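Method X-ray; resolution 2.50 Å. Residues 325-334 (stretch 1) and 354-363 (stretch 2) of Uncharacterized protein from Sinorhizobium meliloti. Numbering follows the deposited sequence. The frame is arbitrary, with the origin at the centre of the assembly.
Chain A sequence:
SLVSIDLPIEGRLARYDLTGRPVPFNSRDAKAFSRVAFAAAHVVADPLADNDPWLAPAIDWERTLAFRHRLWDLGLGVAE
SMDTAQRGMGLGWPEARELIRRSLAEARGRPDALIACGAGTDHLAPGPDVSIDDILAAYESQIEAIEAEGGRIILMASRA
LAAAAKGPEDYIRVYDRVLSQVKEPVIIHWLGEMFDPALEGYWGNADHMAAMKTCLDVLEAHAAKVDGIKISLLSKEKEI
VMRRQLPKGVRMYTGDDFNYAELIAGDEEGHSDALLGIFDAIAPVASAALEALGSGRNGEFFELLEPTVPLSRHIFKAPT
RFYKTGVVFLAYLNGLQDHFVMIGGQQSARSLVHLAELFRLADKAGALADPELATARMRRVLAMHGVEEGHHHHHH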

ATOM      1  N   THR A 325      -4.728   7.433  -6.668  1.00 31.15           N
ATOM      2  CA  THR A 325      -4.879   7.985  -7.983  1.00 31.74           C
ATOM      3  C   THR A 325      -3.573   8.012  -8.780  1.00 33.50           C
ATOM      4  O   THR A 325      -3.556   7.599  -9.944  1.00 35.75           O
ATOM      5  CB  THR A 325      -5.528   9.362  -7.883  1.00 31.62           C
ATOM      6  OG1 THR A 325      -6.720   9.216  -7.103  1.00 31.51           O
ATOM      7  CG2 THR A 325      -5.855   9.930  -9.270  1.00 29.96           C
ATOM      8  N   GLY A 326      -2.484   8.458  -8.152  1.00 32.82           N
ATOM      9  CA  GLY A 326      -1.176   8.475  -8.801  1.00 32.69           C
ATOM     10  C   GLY A 326      -0.667   7.065  -9.081  1.00 33.69           C
ATOM     11  O   GLY A 326       0.031   6.809 -10.070  1.00 32.26           O
ATOM     12  N   VAL A 327      -1.021   6.132  -8.208  1.00 34.12           N
ATOM     13  CA  VAL A 327      -0.577   4.752  -8.380  1.00 34.58           C
ATOM     14  C   VAL A 327      -1.229   4.120  -9.627  1.00 35.22           C
ATOM     15  O   VAL A 327      -0.546   3.591 -10.504  1.00 36.31           O
ATOM     16  CB  VAL A 327      -0.856   3.950  -7.090  1.00 34.36           C
ATOM     17  CG1 VAL A 327      -0.779   2.456  -7.346  1.00 34.41           C
ATOM     18  CG2 VAL A 327       0.142   4.372  -6.006  1.00 34.31           C
ATOM     19  N   VAL A 328      -2.556   4.211  -9.701  1.00 33.69           N
ATOM     20  CA  VAL A 328      -3.304   3.690 -10.814  1.00 33.13           C
ATOM     21  C   VAL A 328      -2.992   4.473 -12.099  1.00 34.41           C
ATOM     22  O   VAL A 328      -2.892   3.886 -13.179  1.00 35.33           O
ATOM     23  CB  VAL A 328      -4.801   3.710 -10.506  1.00 32.98           C
ATOM     24  CG1 VAL A 328      -5.601   3.226 -11.706  1.00 33.39           C
ATOM     25  CG2 VAL A 328      -5.089   2.886  -9.260  1.00 32.19           C
ATOM     26  N   PHE A 329      -2.798   5.782 -12.000  1.00 32.97           N
ATOM     27  CA  PHE A 329      -2.369   6.516 -13.196  1.00 31.86           C
ATOM     28  C   PHE A 329      -1.049   5.972 -13.731  1.00 33.60           C
ATOM     29  O   PHE A 329      -0.857   5.856 -14.936  1.00 36.20           O
ATOM     30  CB  PHE A 329      -2.243   8.011 -12.928  1.00 29.23           C
ATOM     31  CG  PHE A 329      -1.976   8.821 -14.169  1.00 29.61           C
ATOM     32  CD1 PHE A 329      -2.945   8.957 -15.156  1.00 29.15           C
ATOM     33  CD2 PHE A 329      -0.762   9.457 -14.347  1.00 30.39           C
ATOM     34  CE1 PHE A 329      -2.717   9.712 -16.287  1.00 29.26           C
ATOM     35  CE2 PHE A 329      -0.522  10.215 -15.479  1.00 31.02           C
ATOM     36  CZ  PHE A 329      -1.504  10.341 -16.451  1.00 30.57           C
ATOM     37  N   LEU A 330      -0.134   5.637 -12.831  1.00 33.21           N
ATOM     38  CA  LEU A 330       1.125   5.102 -13.268  1.00 34.66           C
ATOM     39  C   LEU A 330       0.944   3.694 -13.879  1.00 37.16           C
ATOM     40  O   LEU A 330       1.522   3.402 -14.925  1.00 39.19           O
ATOM     41  CB  LEU A 330       2.175   5.163 -12.157  1.00 33.74           C
ATOM     42  CG  LEU A 330       3.614   4.969 -12.675  1.00 36.38           C
ATOM     43  CD1 LEU A 330       3.917   5.817 -13.912  1.00 37.46           C
ATOM     44  CD2 LEU A 330       4.674   5.140 -11.583  1.00 35.97           C
ATOM     45  N   ALA A 331       0.120   2.844 -13.261  1.00 36.84           N
ATOM     46  CA  ALA A 331      -0.248   1.575 -13.894  1.00 36.93           C
ATOM     47  C   ALA A 331      -0.764   1.775 -15.322  1.00 37.88           C
ATOM     48  O   ALA A 331      -0.392   1.018 -16.217  1.00 40.23           O
ATOM     49  CB  ALA A 331      -1.266   0.815 -13.062  1.00 35.75           C
ATOM     50  N   TYR A 332      -1.616   2.785 -15.519  1.00 36.69           N
ATOM     51  CA  TYR A 332      -2.196   3.117 -16.834  1.00 36.72           C
ATOM     52  C   TYR A 332      -1.136   3.541 -17.829  1.00 39.47           C
ATOM     53  O   TYR A 332      -1.172   3.138 -18.992  1.00 43.90           O
ATOM     54  CB  TYR A 332      -3.247   4.226 -16.702  1.00 35.83           C
ATOM     55  CG  TYR A 332      -3.713   4.835 -18.015  1.00 37.28           C
ATOM     56  CD1 TYR A 332      -4.522   4.111 -18.899  1.00 38.97           C
ATOM     57  CD2 TYR A 332      -3.361   6.143 -18.366  1.00 36.98           C
ATOM     58  CE1 TYR A 332      -4.958   4.661 -20.097  1.00 38.33           C
ATOM     59  CE2 TYR A 332      -3.790   6.705 -19.556  1.00 37.52           C
ATOM     60  CZ  TYR A 332      -4.596   5.960 -20.415  1.00 39.36           C
ATOM     61  OH  TYR A 332      -5.022   6.511 -21.607  1.00 42.32           O
ATOM     62  N   LEU A 333      -0.189   4.359 -17.380  1.00 39.30           N
ATOM     63  CA  LEU A 333       0.917   4.765 -18.249  1.00 38.84           C
ATOM     64  C   LEU A 333       1.767   3.570 -18.651  1.00 40.40           C
ATOM     65  O   LEU A 333       2.316   3.549 -19.744  1.00 41.75           O
ATOM     66  CB  LEU A 333       1.796   5.829 -17.585  1.00 35.30           C
ATOM     67  CG  LEU A 333       1.188   7.220 -17.403  1.00 33.44           C
ATOM     68  CD1 LEU A 333       2.155   8.069 -16.588  1.00 32.91           C
ATOM     69  CD2 LEU A 333       0.814   7.873 -18.730  1.00 32.65           C
ATOM     70  N   ASN A 334       1.881   2.589 -17.758  1.00 39.31           N
ATOM     71  CA  ASN A 334       2.726   1.431 -18.006  1.00 40.12           C
ATOM     72  C   ASN A 334       1.970   0.312 -18.705  1.00 41.17           C
ATOM     73  O   ASN A 334       2.501  -0.783 -18.884  1.00 41.38           O
ATOM     74  CB  ASN A 334       3.324   0.925 -16.699  1.00 39.74           C
ATOM     75  CG  ASN A 334       4.392   1.841 -16.162  1.00 41.83           C
ATOM     76  OD1 ASN A 334       5.233   2.326 -16.917  1.00 47.00           O
ATOM     77  ND2 ASN A 334       4.376   2.082 -14.854  1.00 38.95           N
TER
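Stretch 2 354-363: HLAELFRLAD

Stretch 2 is helical throughout, from His-354 to Asp-363, with regular i to i+4 backbone hydrogen bonds. It packs on the helix of stretch 1, which runs to Leu-333; Asn-334 is the first residue to leave helical phi/psi. The two N-to-C directions differ by 61°, with a signed crossing angle of -61°. The axes come within 10.7 Å. The backbones are nearest at Gly-326 and Leu-355, whose CA atoms are 7.2 Å apart; the CA atoms of Leu-330 and Phe-359 are 7.9 Å apart.

The contact is apolar, and no hydrogen bond crosses it. Leu-358 points toward stretch 1 with chi1 and chi2 both t. This extended form carries its CD1 to 3.3 Å from CA of Gly-326. A CB on Gly-326 would lie 3.0 Å from the same CD1, so the missing side chain gives the leucine its room. CD2 of Leu-358 meets CD2 of Phe-329 at 3.9 Å, near the ring plane, and CD1 of Leu-330 at 4.2 Å.

Phe-329 also points toward stretch 2, with chi1 t and chi2 68°. One face of its ring receives Leu-355, whose m,t rotamer places CD2 4.0 Å from the centroid of the Phe-329 ring, 20° off the normal. This is a CH-pi contact.

Leu-330 starts sideways, but its t,p rotamer brings the end nearer. Its CD1 lies 3.9 Å from CB of Ala-362, a small residue pointing toward stretch 1. Leu-333 is m,t and points toward stretch 2; its CD1 reaches CD2 of Phe-359 at 4.0 Å, at the ring edge. Phe-359 itself leaves sideways, with chi1 t.

Glu-357 and Arg-360 lie out of reach of stretch 1. They form a salt bridge within their own helix, with Arg-360 NH1 2.9 Å from Glu-357 OE1.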

ATOM      1  N   HIS A 354      -0.937  17.800 -11.735  1.00 38.51           N
ATOM      2  CA  HIS A 354      -0.341  16.799 -10.878  1.00 37.23           C
ATOM      3  C   HIS A 354      -0.004  15.542 -11.648  1.00 37.31           C
ATOM      4  O   HIS A 354       1.042  14.932 -11.407  1.00 36.30           O
ATOM      5  CB  HIS A 354      -1.272  16.500  -9.725  1.00 36.30           C
ATOM      6  CG  HIS A 354      -0.808  15.378  -8.851  1.00 36.75           C
ATOM      7  ND1 HIS A 354      -0.901  14.089  -9.225  1.00 39.02           N
ATOM      8  CD2 HIS A 354      -0.237  15.384  -7.585  1.00 37.68           C
ATOM      9  CE1 HIS A 354      -0.424  13.301  -8.244  1.00 38.51           C
ATOM     10  NE2 HIS A 354      -0.025  14.100  -7.232  1.00 38.99           N
ATOM     11  N   LEU A 355      -0.870  15.161 -12.589  1.00 37.11           N
ATOM     12  CA  LEU A 355      -0.655  13.966 -13.409  1.00 37.13           C
ATOM     13  C   LEU A 355       0.521  14.154 -14.376  1.00 37.27           C
ATOM     14  O   LEU A 355       1.334  13.250 -14.557  1.00 37.16           O
ATOM     15  CB  LEU A 355      -1.944  13.563 -14.147  1.00 38.65           C
ATOM     16  CG  LEU A 355      -3.149  13.237 -13.248  1.00 41.24           C
ATOM     17  CD1 LEU A 355      -4.426  13.019 -14.027  1.00 41.04           C
ATOM     18  CD2 LEU A 355      -2.883  12.027 -12.359  1.00 44.38           C
ATOM     19  N   ALA A 356       0.623  15.343 -14.965  1.00 39.31           N
ATOM     20  CA  ALA A 356       1.776  15.709 -15.801  1.00 41.06           C
ATOM     21  C   ALA A 356       3.069  15.715 -14.996  1.00 41.78           C
ATOM     22  O   ALA A 356       4.084  15.208 -15.466  1.00 45.24           O
ATOM     23  CB  ALA A 356       1.562  17.063 -16.470  1.00 41.53           C
ATOM     24  N   GLU A 357       3.048  16.274 -13.785  1.00 40.61           N
ATOM     25  CA  GLU A 357       4.259  16.253 -12.957  1.00 41.66           C
ATOM     26  C   GLU A 357       4.657  14.821 -12.605  1.00 40.46           C
ATOM     27  O   GLU A 357       5.834  14.442 -12.725  1.00 43.13           O
ATOM     28  CB  GLU A 357       4.135  17.148 -11.712  1.00 43.19           C
ATOM     29  CG  GLU A 357       5.347  17.110 -10.772  1.00 44.75           C
ATOM     30  CD  GLU A 357       6.611  17.794 -11.320  1.00 49.76           C
ATOM     31  OE1 GLU A 357       6.627  18.187 -12.515  1.00 50.88           O
ATOM     32  OE2 GLU A 357       7.608  17.935 -10.548  1.00 49.74           O
ATOM     33  N   LEU A 358       3.669  14.034 -12.194  1.00 38.79           N
ATOM     34  CA  LEU A 358       3.810  12.586 -12.028  1.00 39.53           C
ATOM     35  C   LEU A 358       4.515  11.921 -13.228  1.00 39.20           C
ATOM     36  O   LEU A 358       5.448  11.154 -13.050  1.00 42.04           O
ATOM     37  CB  LEU A 358       2.432  11.945 -11.783  1.00 39.27           C
ATOM     38  CG  LEU A 358       2.388  10.520 -11.219  1.00 40.32           C
ATOM     39  CD1 LEU A 358       1.087  10.264 -10.476  1.00 39.99           C
ATOM     40  CD2 LEU A 358       2.555   9.492 -12.329  1.00 40.06           C
ATOM     41  N   PHE A 359       4.076  12.225 -14.439  1.00 36.99           N
ATOM     42  CA  PHE A 359       4.739  11.737 -15.652  1.00 36.58           C
ATOM     43  C   PHE A 359       6.235  12.120 -15.734  1.00 37.27           C
ATOM     44  O   PHE A 359       7.069  11.253 -16.014  1.00 37.16           O
ATOM     45  CB  PHE A 359       3.922  12.171 -16.883  1.00 37.04           C
ATOM     46  CG  PHE A 359       4.542  11.836 -18.216  1.00 38.18           C
ATOM     47  CD1 PHE A 359       5.484  12.690 -18.803  1.00 39.99           C
ATOM     48  CD2 PHE A 359       4.135  10.706 -18.922  1.00 38.65           C
ATOM     49  CE1 PHE A 359       6.034  12.393 -20.046  1.00 42.22           C
ATOM     50  CE2 PHE A 359       4.674  10.404 -20.172  1.00 40.88           C
ATOM     51  CZ  PHE A 359       5.628  11.247 -20.737  1.00 42.61           C
ATOM     52  N   ARG A 360       6.588  13.383 -15.474  1.00 38.06           N
ATOM     53  CA  ARG A 360       8.019  13.805 -15.507  1.00 38.14           C
ATOM     54  C   ARG A 360       8.860  13.098 -14.465  1.00 39.28           C
ATOM     55  O   ARG A 360       9.953  12.621 -14.756  1.00 40.76           O
ATOM     56  CB  ARG A 360       8.195  15.293 -15.254  1.00 38.68           C
ATOM     57  CG  ARG A 360       7.408  16.241 -16.131  1.00 39.44           C
ATOM     58  CD  ARG A 360       7.741  17.663 -15.711  1.00 40.66           C
ATOM     59  NE  ARG A 360       6.954  18.619 -16.460  1.00 42.72           N
ATOM     60  CZ  ARG A 360       5.738  19.036 -16.115  1.00 43.32           C
ATOM     61  NH1 ARG A 360       5.154  18.595 -15.003  1.00 41.56           N
ATOM     62  NH2 ARG A 360       5.110  19.909 -16.887  1.00 44.07           N
ATOM     63  N   LEU A 361       8.363  13.054 -13.233  1.00 40.18           N
ATOM     64  CA  LEU A 361       9.094  12.384 -12.162  1.00 40.55           C
ATOM     65  C   LEU A 361       9.176  10.871 -12.421  1.00 42.79           C
ATOM     66  O   LEU A 361      10.208  10.251 -12.144  1.00 42.36           O
ATOM     67  CB  LEU A 361       8.486  12.702 -10.797  1.00 39.77           C
ATOM     68  CG  LEU A 361       8.494  14.182 -10.357  1.00 40.09           C
ATOM     69  CD1 LEU A 361       7.575  14.386  -9.170  1.00 38.39           C
ATOM     70  CD2 LEU A 361       9.892  14.701 -10.037  1.00 40.65           C
ATOM     71  N   ALA A 362       8.115  10.284 -12.986  1.00 43.31           N
ATOM     72  CA  ALA A 362       8.166   8.863 -13.408  1.00 42.99           C
ATOM     73  C   ALA A 362       9.218   8.626 -14.492  1.00 44.00           C
ATOM     74  O   ALA A 362       9.959   7.643 -14.436  1.00 43.57           O
ATOM     75  CB  ALA A 362       6.804   8.374 -13.875  1.00 40.07           C
ATOM     76  N   ASP A 363       9.283   9.530 -15.469  1.00 45.68           N
ATOM     77  CA  ASP A 363      10.311   9.469 -16.520  1.00 47.78           C
ATOM     78  C   ASP A 363      11.723   9.473 -15.935  1.00 49.07           C
ATOM     79  O   ASP A 363      12.544   8.627 -16.275  1.00 48.69           O
ATOM     80  CB  ASP A 363      10.165  10.628 -17.514  1.00 49.11           C
ATOM     81  CG  ASP A 363      11.432  10.870 -18.332  1.00 55.58           C
ATOM     82  OD1 ASP A 363      12.029   9.902 -18.858  1.00 58.65           O
ATOM     83  OD2 ASP A 363      11.839  12.037 -18.457  1.00 58.81           O
TER